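Local coordinates for protein isoaspartyl dipeptidase (Fervidobacterium islandicum, PDB 7CDH) that probably hydrolyses isoaspartyl (beta-aspartyl) dipeptides as a zinc-dependent amidohydrolase, a reaction linked to the repair of age-damaged proteins, at residues A8-P13 and G344-G349; L52-L57 and E326-S331; A352-V357 and S366-G371; I4-K9 and K18-F23; N279-S284 and T333-V338. All coordinates share one frame; numbering follows the deposited sequence.

Contact 1. Residues A8-P13 and G344-G349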
# COMPACT_ATOMS: atom_id res chain seq x y z
N ALA A 8 55.55 22.32 14.56
CA ALA A 8 55.35 21.43 13.40
C ALA A 8 55.54 22.23 12.11
O ALA A 8 55.30 23.46 12.08
CB ALA A 8 54.01 20.76 13.46
N LYS A 9 55.94 21.53 11.06
CA LYS A 9 55.85 22.10 9.70
C LYS A 9 54.43 21.84 9.23
O LYS A 9 54.02 20.70 9.22
CB LYS A 9 56.91 21.47 8.79
CG LYS A 9 58.34 21.91 9.05
CD LYS A 9 59.34 20.77 9.07
CE LYS A 9 60.27 20.87 10.26
NZ LYS A 9 61.50 20.08 10.06
N VAL A 10 53.69 22.86 8.86
CA VAL A 10 52.25 22.70 8.56
C VAL A 10 52.03 22.61 7.05
O VAL A 10 52.52 23.52 6.32
CB VAL A 10 51.48 23.86 9.19
CG1 VAL A 10 50.01 23.83 8.81
CG2 VAL A 10 51.69 23.84 10.69
N PHE A 11 51.33 21.57 6.59
CA PHE A 11 50.77 21.50 5.22
C PHE A 11 49.26 21.67 5.32
O PHE A 11 48.60 20.88 5.98
CB PHE A 11 51.12 20.19 4.54
CG PHE A 11 52.59 19.94 4.35
CD1 PHE A 11 53.39 19.55 5.41
CD2 PHE A 11 53.16 20.04 3.10
CE1 PHE A 11 54.74 19.28 5.22
CE2 PHE A 11 54.50 19.76 2.91
CZ PHE A 11 55.29 19.39 3.97
N SER A 12 48.74 22.70 4.68
CA SER A 12 47.43 23.29 5.00
C SER A 12 46.31 22.83 4.04
O SER A 12 45.15 23.14 4.30
CB SER A 12 47.58 24.80 5.01
OG SER A 12 47.86 25.28 3.69
N PRO A 13 46.52 22.11 2.90
CA PRO A 13 47.74 21.40 2.51
C PRO A 13 48.90 22.13 1.80
O PRO A 13 49.99 21.53 1.72
CB PRO A 13 47.16 20.35 1.53
CG PRO A 13 46.03 21.05 0.84
CD PRO A 13 45.44 21.90 1.93
N GLY A 344 39.56 19.46 5.20
CA GLY A 344 40.65 19.36 4.21
C GLY A 344 41.61 20.56 4.21
O GLY A 344 42.62 20.51 3.47
N LYS A 345 41.33 21.57 5.03
CA LYS A 345 42.10 22.83 5.11
C LYS A 345 42.46 23.13 6.57
O LYS A 345 41.55 23.23 7.40
CB LYS A 345 41.31 23.98 4.49
CG LYS A 345 42.15 25.17 4.04
CD LYS A 345 41.75 25.73 2.69
CE LYS A 345 40.52 26.60 2.75
NZ LYS A 345 40.90 28.02 2.92
N ILE A 346 43.75 23.31 6.87
CA ILE A 346 44.18 23.93 8.15
C ILE A 346 44.16 25.44 7.95
O ILE A 346 45.03 25.94 7.21
CB ILE A 346 45.55 23.44 8.60
CG1 ILE A 346 45.68 21.93 8.48
CG2 ILE A 346 45.80 23.95 10.01
CD1 ILE A 346 46.73 21.31 9.38
N ALA A 347 43.20 26.11 8.58
CA ALA A 347 42.91 27.55 8.39
C ALA A 347 41.83 27.99 9.38
O ALA A 347 41.10 27.13 9.87
CB ALA A 347 42.49 27.80 6.98
N LYS A 348 41.78 29.28 9.68
CA LYS A 348 40.88 29.88 10.69
C LYS A 348 39.45 29.51 10.31
O LYS A 348 39.11 29.67 9.12
CB LYS A 348 41.11 31.40 10.72
CG LYS A 348 40.65 32.14 11.97
CD LYS A 348 40.82 33.64 11.86
CE LYS A 348 39.66 34.42 12.46
NZ LYS A 348 39.49 35.72 11.78
N GLY A 349 38.68 28.95 11.26
CA GLY A 349 37.22 28.69 11.09
C GLY A 349 36.90 27.31 10.51
O GLY A 349 35.76 26.87 10.66
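Ser-12 and Ile-346 join the chain just past strand 8-11, in the small beta domain beside the amidohydrolase barrel, to the irregular loop between helix 333-339 and strand 354-358. The polar part rests on one backbone oxygen. Ile-346 N donates to Ser-12 O over 2.9 Å with an N-H...O angle of 146°, and the nitrogen is tilted 28° from the carbonyl plane. The same oxygen takes a CA-H...O contact from Lys-345, whose CA is 3.2 Å from Ser-12 O, while the long chain of this lysine leads away. The Ser-12 hydroxyl is engaged elsewhere, by the carbonyl of Glu-14.

The apolar part belongs to Ile-346. With chi1 at -45°, CG1 stands anti to the carbonyl carbon and lies 4.1 Å from Ser-12 CA. Beyond it CD1 lies 4.2 Å from Val-10 CG1, the two side chains crossing obliquely, and comes 3.9 Å from Phe-11 O. Leu-53 of strand 51-59 touches both Val-10 and Ile-346. An alanine at Ile-346 would keep CB near Ser-12 but would probably open a gap beside Val-10 CG1 and Leu-53, where the longer branch now packs.

At the far end a cis peptide bond joins Ser-12 to Pro-13, and Pro-13 CD sits 3.5 Å from Gly-344 O.

Contact 2. Residues L52-L57 and E326-S331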
# COMPACT_ATOMS: atom_id res chain seq x y z
N LEU A 52 55.28 16.71 10.87
CA LEU A 52 54.44 17.46 9.90
C LEU A 52 53.00 17.41 10.42
O LEU A 52 52.57 16.31 10.85
CB LEU A 52 54.56 16.79 8.52
CG LEU A 52 55.94 16.26 8.13
CD1 LEU A 52 55.96 15.72 6.72
CD2 LEU A 52 57.00 17.34 8.27
N LEU A 53 52.31 18.56 10.46
CA LEU A 53 50.86 18.71 10.70
C LEU A 53 50.14 18.80 9.35
O LEU A 53 50.39 19.76 8.60
CB LEU A 53 50.60 19.96 11.55
CG LEU A 53 49.13 20.20 11.90
CD1 LEU A 53 48.66 19.21 12.95
CD2 LEU A 53 48.88 21.62 12.38
N LEU A 54 49.24 17.84 9.09
CA LEU A 54 48.45 17.69 7.84
C LEU A 54 46.96 17.86 8.18
O LEU A 54 46.52 17.74 9.32
CB LEU A 54 48.72 16.30 7.25
CG LEU A 54 50.00 16.09 6.43
CD1 LEU A 54 51.22 16.78 7.03
CD2 LEU A 54 50.30 14.61 6.26
N PRO A 55 46.09 18.14 7.18
CA PRO A 55 44.66 18.08 7.41
C PRO A 55 44.28 16.60 7.56
O PRO A 55 44.90 15.79 6.91
CB PRO A 55 44.05 18.69 6.15
CG PRO A 55 45.23 19.26 5.37
CD PRO A 55 46.41 18.42 5.78
N GLY A 56 43.30 16.27 8.40
CA GLY A 56 42.81 14.89 8.52
C GLY A 56 42.35 14.39 7.15
O GLY A 56 41.76 15.18 6.40
N LEU A 57 42.67 13.15 6.82
CA LEU A 57 42.31 12.52 5.54
C LEU A 57 40.80 12.21 5.52
O LEU A 57 40.21 11.84 6.58
CB LEU A 57 43.11 11.23 5.42
CG LEU A 57 44.62 11.36 5.54
CD1 LEU A 57 45.29 10.00 5.33
CD2 LEU A 57 45.13 12.33 4.50
N GLU A 326 50.78 18.78 -3.01
CA GLU A 326 50.01 18.46 -4.23
C GLU A 326 49.30 17.12 -4.03
O GLU A 326 48.10 17.04 -4.31
CB GLU A 326 50.94 18.48 -5.44
CG GLU A 326 51.31 19.89 -5.90
CD GLU A 326 50.15 20.70 -6.46
OE1 GLU A 326 50.06 21.92 -6.14
OE2 GLU A 326 49.33 20.12 -7.23
N VAL A 327 50.01 16.09 -3.57
CA VAL A 327 49.42 14.73 -3.37
C VAL A 327 48.25 14.81 -2.38
O VAL A 327 47.24 14.27 -2.65
CB VAL A 327 50.48 13.71 -2.95
CG1 VAL A 327 49.90 12.32 -2.90
CG2 VAL A 327 51.64 13.73 -3.93
N LEU A 328 48.36 15.59 -1.33
CA LEU A 328 47.34 15.65 -0.27
C LEU A 328 45.98 16.07 -0.83
O LEU A 328 44.98 15.85 -0.15
CB LEU A 328 47.79 16.66 0.77
CG LEU A 328 48.76 16.10 1.79
CD1 LEU A 328 49.14 17.21 2.77
CD2 LEU A 328 48.16 14.91 2.51
N LYS A 329 45.94 16.71 -1.99
CA LYS A 329 44.69 17.22 -2.58
C LYS A 329 43.70 16.07 -2.74
O LYS A 329 42.50 16.35 -2.63
CB LYS A 329 44.95 17.86 -3.94
CG LYS A 329 45.66 19.20 -3.88
CD LYS A 329 45.96 19.73 -5.26
CE LYS A 329 46.54 21.12 -5.25
NZ LYS A 329 46.48 21.68 -6.62
N ILE A 330 44.19 14.85 -2.99
CA ILE A 330 43.33 13.69 -3.38
C ILE A 330 42.52 13.15 -2.19
O ILE A 330 41.56 12.39 -2.42
CB ILE A 330 44.18 12.57 -4.00
CG1 ILE A 330 45.18 11.99 -3.01
CG2 ILE A 330 44.83 13.04 -5.29
CD1 ILE A 330 46.12 10.99 -3.67
N SER A 331 42.92 13.51 -0.99
CA SER A 331 42.38 13.01 0.29
C SER A 331 42.04 14.18 1.21
O SER A 331 41.59 13.90 2.30
CB SER A 331 43.32 12.06 0.96
OG SER A 331 43.50 10.92 0.14
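Leu-328 points at strand 51-59 and meets Leu-54, Pro-55 and Leu-57 with its two methyls. Chi1 of -83° sets its CG anti to the carbonyl carbon, and from there the branches spread over the strand. CD1 of Leu-328 lies 3.9 Å from Leu-54 CG, the two side chains crossing at about a right angle, and 4.2 Å from Pro-55 CD on the proline ring. The other branch, CD2, approaches Leu-57 CD2 at 4.4 Å. Leu-57 CD2 also lies 4.0 Å from Ser-331 CB. The backbones come near as well, with Leu-57 CA 3.6 Å from Ser-331 O in a CA-H...O contact.

In the next shell, the backbone of Leu-328 is held in a 3-10 turn, where Ser-331 N bonds to Leu-328 O over 3.2 Å, and the same carbonyl accepts from the hydroxyl of Thr-332. Next to Leu-328, Lys-329 reaches back with NZ to Glu-326 OE2 (3.3 Å, a weak bond within a salt bridge) and also pairs with Asp-278. Helix 309-318 covers the contact, placing Val-310 on Leu-57 and Ser-331 and Trp-311 on Leu-54; Phe-11 also packs on Leu-54.

The strand passes here from the small beta domain into the barrel, a few residues before the zinc ligands His-61 and His-63. All six touching residues are buried, and what joins the segments is mostly carbon against carbon, so their fit depends on shape and the exclusion of water rather than on directional bonds.

Contact 3. Residues A352-V357 and S366-G371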
# COMPACT_ATOMS: atom_id res chain seq x y z
N ALA A 352 38.82 21.41 13.27
CA ALA A 352 40.14 21.02 13.79
C ALA A 352 40.34 19.52 13.60
O ALA A 352 40.43 18.79 14.62
CB ALA A 352 40.28 21.43 15.25
N ASP A 353 40.46 19.09 12.34
CA ASP A 353 40.78 17.69 11.98
C ASP A 353 42.17 17.68 11.35
O ASP A 353 42.32 18.30 10.26
CB ASP A 353 39.77 17.10 10.99
CG ASP A 353 38.31 17.22 11.39
OD1 ASP A 353 38.02 17.46 12.59
OD2 ASP A 353 37.46 17.03 10.47
N PHE A 354 43.13 17.00 12.00
CA PHE A 354 44.58 17.01 11.66
C PHE A 354 45.21 15.64 11.87
O PHE A 354 44.72 14.88 12.70
CB PHE A 354 45.38 17.90 12.62
CG PHE A 354 44.79 19.24 12.94
CD1 PHE A 354 44.42 20.12 11.94
CD2 PHE A 354 44.66 19.65 14.26
CE1 PHE A 354 43.86 21.35 12.25
CE2 PHE A 354 44.14 20.90 14.56
CZ PHE A 354 43.74 21.74 13.56
N ILE A 355 46.27 15.33 11.13
CA ILE A 355 47.18 14.21 11.48
C ILE A 355 48.59 14.79 11.67
O ILE A 355 48.96 15.81 11.07
CB ILE A 355 47.15 13.05 10.46
CG1 ILE A 355 47.59 13.49 9.07
CG2 ILE A 355 45.78 12.40 10.43
CD1 ILE A 355 47.85 12.35 8.09
N LEU A 356 49.34 14.15 12.55
CA LEU A 356 50.75 14.49 12.80
C LEU A 356 51.57 13.31 12.30
O LEU A 356 51.32 12.18 12.73
CB LEU A 356 50.92 14.76 14.29
CG LEU A 356 50.37 16.10 14.75
CD1 LEU A 356 50.15 16.10 16.24
CD2 LEU A 356 51.33 17.23 14.36
N VAL A 357 52.45 13.57 11.36
CA VAL A 357 53.29 12.54 10.72
C VAL A 357 54.75 12.78 11.12
O VAL A 357 55.15 13.92 11.36
CB VAL A 357 53.02 12.64 9.22
CG1 VAL A 357 54.01 11.85 8.39
CG2 VAL A 357 51.59 12.21 8.94
N SER A 366 50.02 11.07 15.50
CA SER A 366 48.88 11.65 16.24
C SER A 366 47.74 12.00 15.28
O SER A 366 48.00 12.27 14.09
CB SER A 366 49.34 12.79 17.11
OG SER A 366 50.26 12.28 18.06
N VAL A 367 46.51 11.89 15.79
CA VAL A 367 45.28 12.07 14.98
C VAL A 367 44.30 12.88 15.81
O VAL A 367 44.03 12.47 16.93
CB VAL A 367 44.65 10.74 14.55
CG1 VAL A 367 43.43 11.00 13.69
CG2 VAL A 367 45.65 9.91 13.79
N ILE A 368 43.83 13.98 15.24
CA ILE A 368 42.94 14.95 15.93
C ILE A 368 41.68 15.13 15.08
O ILE A 368 41.81 15.25 13.84
CB ILE A 368 43.71 16.25 16.19
CG1 ILE A 368 44.98 15.96 16.99
CG2 ILE A 368 42.85 17.28 16.89
CD1 ILE A 368 45.76 17.20 17.33
N SER A 369 40.51 15.04 15.71
CA SER A 369 39.18 15.18 15.07
C SER A 369 38.32 16.05 15.98
O SER A 369 38.23 15.72 17.16
CB SER A 369 38.54 13.86 14.80
OG SER A 369 37.33 14.04 14.07
N LYS A 370 37.79 17.14 15.45
CA LYS A 370 36.97 18.09 16.22
C LYS A 370 37.80 18.52 17.43
O LYS A 370 37.21 18.86 18.48
CB LYS A 370 35.65 17.43 16.64
CG LYS A 370 34.90 16.74 15.51
CD LYS A 370 33.65 15.99 15.92
CE LYS A 370 33.81 14.48 15.91
NZ LYS A 370 32.52 13.78 15.75
N GLY A 371 39.12 18.51 17.28
CA GLY A 371 40.05 19.09 18.28
C GLY A 371 40.28 18.17 19.45
O GLY A 371 40.85 18.63 20.42
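With CG anti to its carbonyl carbon (chi1 -52°), Asp-353 accepts the backbone N-H of Lys-370 on OD1 over 2.9 Å, met nearly along its C-O axis and almost straight at 170°. OD2 is held by a salt bridge to Lys-343, so both carboxylate oxygens are engaged. An alanine at Asp-353 would probably leave Lys-370 N and the ammonium of Lys-343 without these mates, and the turn at Lys-370 less firmly fixed.

The backbone pairs in two hydrogen-bonded couples. Phe-354 N gives to Ile-368 O and Ile-368 N returns to Phe-354 O at 2.8 Å; Leu-356 N gives to Ser-366 O, and Ser-366 N returns to Leu-356 O at 3.3 Å. The serine hydroxyls look elsewhere: Ser-366 OG to Tyr-46 OH and Asp-377 N, Ser-369 OG to Gly-120 O. Between the couples, Ile-355 and Val-367 lie side by side, CG2 to CG2 4.2 Å. On the other face Ile-368 CG2 meets Phe-354 CD2 obliquely at 4.0 Å, and Leu-356 CD1 packs on Ser-366 CB.

Segments 354-357 and 366-369 run antiparallel at 171°; their strands form a beta hairpin that adds to strand 51-59 in the small beta domain of the amidohydrolase.

Contact 4. Residues I4-K9 and K18-F23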
# COMPACT_ATOMS: atom_id res chain seq x y z
N ILE A 4 46.94 24.04 21.61
CA ILE A 4 47.94 24.65 20.70
C ILE A 4 48.92 23.57 20.31
O ILE A 4 49.53 23.00 21.25
CB ILE A 4 48.72 25.81 21.36
CG1 ILE A 4 47.83 26.97 21.79
CG2 ILE A 4 49.83 26.29 20.43
CD1 ILE A 4 47.41 26.87 23.22
N ILE A 5 49.15 23.40 19.01
CA ILE A 5 50.27 22.54 18.49
C ILE A 5 51.42 23.47 18.08
O ILE A 5 51.20 24.43 17.29
CB ILE A 5 49.79 21.61 17.36
CG1 ILE A 5 48.76 20.60 17.86
CG2 ILE A 5 50.95 20.91 16.68
CD1 ILE A 5 47.89 20.06 16.77
N LYS A 6 52.59 23.22 18.68
CA LYS A 6 53.81 24.05 18.50
C LYS A 6 54.82 23.24 17.70
O LYS A 6 54.87 22.02 17.90
CB LYS A 6 54.38 24.47 19.86
CG LYS A 6 53.62 25.60 20.55
CD LYS A 6 54.32 26.21 21.75
CE LYS A 6 53.77 27.57 22.13
NZ LYS A 6 54.50 28.66 21.45
N ASN A 7 55.58 23.91 16.83
CA ASN A 7 56.90 23.43 16.31
C ASN A 7 56.72 22.43 15.18
O ASN A 7 57.71 21.73 14.90
CB ASN A 7 57.77 22.74 17.37
CG ASN A 7 58.17 23.65 18.50
OD1 ASN A 7 58.16 24.87 18.33
ND2 ASN A 7 58.55 23.07 19.64
N ALA A 8 55.55 22.32 14.56
CA ALA A 8 55.35 21.43 13.40
C ALA A 8 55.54 22.23 12.11
O ALA A 8 55.30 23.46 12.08
CB ALA A 8 54.01 20.76 13.46
N LYS A 9 55.94 21.53 11.06
CA LYS A 9 55.85 22.10 9.70
C LYS A 9 54.43 21.84 9.23
O LYS A 9 54.02 20.70 9.22
CB LYS A 9 56.91 21.47 8.79
CG LYS A 9 58.34 21.91 9.05
CD LYS A 9 59.34 20.77 9.07
CE LYS A 9 60.27 20.87 10.26
NZ LYS A 9 61.50 20.08 10.06
N LYS A 18 57.07 26.26 9.36
CA LYS A 18 56.95 26.16 10.84
C LYS A 18 55.92 27.19 11.33
O LYS A 18 56.18 28.41 11.19
CB LYS A 18 58.31 26.24 11.53
CG LYS A 18 58.92 24.87 11.86
CD LYS A 18 60.06 24.91 12.84
CE LYS A 18 61.32 25.50 12.23
NZ LYS A 18 62.21 26.09 13.25
N LYS A 19 54.76 26.71 11.78
CA LYS A 19 53.64 27.56 12.26
C LYS A 19 52.99 26.88 13.46
O LYS A 19 53.14 25.69 13.62
CB LYS A 19 52.61 27.81 11.17
CG LYS A 19 53.10 28.60 9.97
CD LYS A 19 52.90 30.08 10.08
CE LYS A 19 53.46 30.84 8.88
NZ LYS A 19 54.74 31.50 9.23
N ASP A 20 52.32 27.67 14.27
CA ASP A 20 51.64 27.22 15.51
C ASP A 20 50.13 27.29 15.25
O ASP A 20 49.69 28.26 14.58
CB ASP A 20 52.15 28.05 16.69
CG ASP A 20 53.48 27.56 17.25
OD1 ASP A 20 54.12 26.66 16.59
OD2 ASP A 20 53.86 28.05 18.37
N VAL A 21 49.39 26.28 15.72
CA VAL A 21 47.92 26.12 15.48
C VAL A 21 47.19 26.07 16.82
O VAL A 21 47.52 25.19 17.65
CB VAL A 21 47.58 24.88 14.63
CG1 VAL A 21 46.13 24.96 14.19
CG2 VAL A 21 48.47 24.73 13.41
N ILE A 22 46.28 27.03 17.02
CA ILE A 22 45.38 27.15 18.20
C ILE A 22 43.97 26.75 17.77
O ILE A 22 43.47 27.34 16.79
CB ILE A 22 45.40 28.59 18.75
CG1 ILE A 22 46.81 29.14 18.91
CG2 ILE A 22 44.65 28.67 20.07
CD1 ILE A 22 46.95 30.56 18.44
N PHE A 23 43.34 25.81 18.48
CA PHE A 23 42.01 25.25 18.09
C PHE A 23 41.20 24.85 19.33
O PHE A 23 41.78 24.53 20.38
CB PHE A 23 42.22 24.09 17.11
CG PHE A 23 43.09 22.99 17.65
CD1 PHE A 23 44.46 23.05 17.54
CD2 PHE A 23 42.54 21.89 18.27
CE1 PHE A 23 45.26 22.04 18.04
CE2 PHE A 23 43.34 20.88 18.78
CZ PHE A 23 44.70 20.95 18.66
O HOH W 1 53.05 23.35 14.97
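Ile-5 and Phe-23 make the apolar heart of this strand pair. Chi1 of 57° puts Phe-23 CG between the backbone N and the carbonyl carbon, and the ring comes to Ile-5 with CE1 3.5 Å from Ile-5 CD1, while Ile-5 CG1 lies at the ring edge, in its plane. The ring is also edge-to-face with Phe-354. On the other side of the sheet Ile-4 and Ile-22 lie side by side, CG1 to CG1 3.7 Å, and Pro-40 of a second subunit packs on Ile-22. Ile-5 and Val-21 form a hydrogen-bonded pair, Ile-5 N giving to Val-21 O at 2.8 Å and Val-21 N returning to Ile-5 O.

Segments 4-6 and 19-23 run antiparallel at 168°, and corners at Asn-7 and Lys-18 carry the chain from one sheet of the small beta domain to the next, strand 2-6 in one and strand 8-11 in the other. Asp-20 bridges the corner. Its OD1 takes Asn-7 N at 3.1 Å from the syn side, 25° out of the carboxylate plane, while OD2 forms a salt bridge with Lys-6 NZ at 3.2 Å.

Past the corner the pairing slackens. Lys-19 N reaches Ala-8 O only weakly, and a water fills in, accepting from Ala-8 N at 2.7 Å and donating to Lys-19 O. Lys-9 and Lys-18 lie alongside, CG to CG 4.1 Å; their ammonium nitrogens, Lys-9 NZ and Lys-18 NZ, stay 6.8 Å apart, and Lys-9 NZ pairs with Glu-359, while Lys-18 is exposed.

Contact 5. Residues N279-S284 and T333-V338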
# COMPACT_ATOMS: atom_id res chain seq x y z
N ASN A 279 41.10 17.14 -10.02
CA ASN A 279 39.85 16.48 -10.42
C ASN A 279 39.90 15.03 -9.95
O ASN A 279 39.16 14.23 -10.47
CB ASN A 279 39.64 16.65 -11.93
CG ASN A 279 39.58 18.11 -12.32
OD1 ASN A 279 40.59 18.80 -12.28
ND2 ASN A 279 38.39 18.59 -12.65
N VAL A 280 40.74 14.71 -8.99
CA VAL A 280 41.03 13.29 -8.67
C VAL A 280 40.88 13.11 -7.18
O VAL A 280 41.36 13.97 -6.45
CB VAL A 280 42.42 12.88 -9.16
CG1 VAL A 280 42.86 11.59 -8.49
CG2 VAL A 280 42.40 12.72 -10.66
N THR A 281 40.13 12.08 -6.76
CA THR A 281 40.09 11.65 -5.34
C THR A 281 40.58 10.21 -5.32
O THR A 281 40.59 9.59 -6.36
CB THR A 281 38.72 11.86 -4.69
OG1 THR A 281 37.82 10.96 -5.33
CG2 THR A 281 38.18 13.27 -4.79
N ILE A 282 41.01 9.74 -4.16
CA ILE A 282 41.14 8.29 -3.89
C ILE A 282 40.24 7.88 -2.71
O ILE A 282 39.88 8.74 -1.83
CB ILE A 282 42.61 7.92 -3.66
CG1 ILE A 282 43.19 8.63 -2.44
CG2 ILE A 282 43.41 8.19 -4.93
CD1 ILE A 282 44.50 8.03 -1.97
N SER A 283 39.91 6.59 -2.68
CA SER A 283 39.08 5.97 -1.61
C SER A 283 39.55 4.54 -1.34
O SER A 283 40.05 3.86 -2.27
CB SER A 283 37.63 6.03 -2.00
OG SER A 283 37.36 5.20 -3.13
N SER A 284 39.40 4.06 -0.11
CA SER A 284 39.86 2.70 0.29
C SER A 284 38.94 1.67 -0.33
O SER A 284 39.45 0.57 -0.70
CB SER A 284 39.88 2.53 1.76
OG SER A 284 38.65 2.95 2.33
N THR A 333 41.61 18.34 -0.05
CA THR A 333 40.93 19.45 -0.78
C THR A 333 39.87 18.86 -1.69
O THR A 333 38.80 19.43 -1.72
CB THR A 333 41.97 20.27 -1.56
OG1 THR A 333 42.89 20.64 -0.54
CG2 THR A 333 41.38 21.48 -2.26
N ASN A 334 40.19 17.81 -2.47
CA ASN A 334 39.30 17.37 -3.58
C ASN A 334 38.02 16.74 -3.00
O ASN A 334 36.92 17.11 -3.43
CB ASN A 334 40.04 16.50 -4.61
CG ASN A 334 41.13 17.26 -5.34
OD1 ASN A 334 41.17 18.48 -5.31
ND2 ASN A 334 42.03 16.53 -5.99
N PRO A 335 38.07 15.79 -2.04
CA PRO A 335 36.86 15.24 -1.43
C PRO A 335 36.04 16.33 -0.72
O PRO A 335 34.85 16.37 -0.93
CB PRO A 335 37.36 14.24 -0.39
CG PRO A 335 38.76 13.88 -0.87
CD PRO A 335 39.28 15.14 -1.51
N ALA A 336 36.69 17.25 -0.02
CA ALA A 336 36.00 18.39 0.62
C ALA A 336 35.21 19.18 -0.42
O ALA A 336 34.05 19.56 -0.13
CB ALA A 336 36.95 19.27 1.36
N ARG A 337 35.77 19.42 -1.61
CA ARG A 337 35.06 20.27 -2.62
C ARG A 337 33.87 19.46 -3.12
O ARG A 337 32.79 20.02 -3.15
CB ARG A 337 35.98 20.74 -3.75
CG ARG A 337 35.30 21.46 -4.91
CD ARG A 337 35.66 20.90 -6.30
NE ARG A 337 37.07 20.67 -6.35
CZ ARG A 337 37.68 19.57 -6.74
NH1 ARG A 337 37.02 18.56 -7.27
NH2 ARG A 337 38.99 19.51 -6.65
N VAL A 338 34.06 18.17 -3.40
CA VAL A 338 32.98 17.31 -3.96
C VAL A 338 31.77 17.31 -3.00
O VAL A 338 30.68 17.54 -3.49
CB VAL A 338 33.49 15.89 -4.27
CG1 VAL A 338 32.34 14.98 -4.65
CG2 VAL A 338 34.51 15.89 -5.39
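Thr-281 CG2 lies over the first turn of helix 333-339, 3.7 Å from Asn-334 CB and 3.9 Å from Pro-335 CD, the threonine and asparagine side chains crossing obliquely. Chi1 of 67° on Thr-281 sets OG1 between its backbone N and carbonyl carbon; this hydroxyl is bonded to Tyr-221 OH and Asp-246 OD1, while CG2 is left to meet the helix.

The polar link is made by Asn-334. Its CG is anti to the carbonyl carbon, and ND2 donates to Val-280 O at 2.7 Å with an N-H...O angle of 157°. The acceptor lies close to the amide plane. ND2 also bonds to Leu-277 O, so one amide nitrogen grips two carbonyls along the approach to the strand and its start. An ordinary helix bond holds the residue in place, Val-338 N to Asn-334 O at 3.1 Å. One turn on, Arg-337 NH2 bonds to Asp-278 O, and Asn-334 O stands 4.1 Å above the Arg-337 guanidinium plane, offset toward its rim.

Strand 280-283 pairs in parallel with strand 245-248 in the amidohydrolase barrel and leads to Asp-285, a zinc ligand. The axis of 333-338 runs across that of 280-283 at 98°, 7.8 Å away at the closest. Helix 264-273 packs on Val-280 and Ile-282, while on the helical side Pro-335 touches Ile-58 of strand 51-59.

Contacts 1, 2, 3 and 4 gather round strand 51-59. Leu-53 is their common point: its backbone pairs with Lys-9 and Phe-11, and its side chain touches Ile-5, Val-21 and Phe-354. Contacts 1 and 2 have centres about 9 Å apart, contacts 2 and 3 about 11 Å. Contacts 3 and 4 meet through Phe-354 and Phe-23 and through Ile-368 and Ile-5. Contact 2 leads to the barrel: Asn-334 N probably donates to Lys-329 O (2.7 Å), and Ile-282 N probably to Ile-330 O, both donors of contact 5. The side chain of Thr-281 in contact 5 is about 12 Å from a zinc ion. Contact 4, about 26 Å from contact 5 between centres, is the remotest from it.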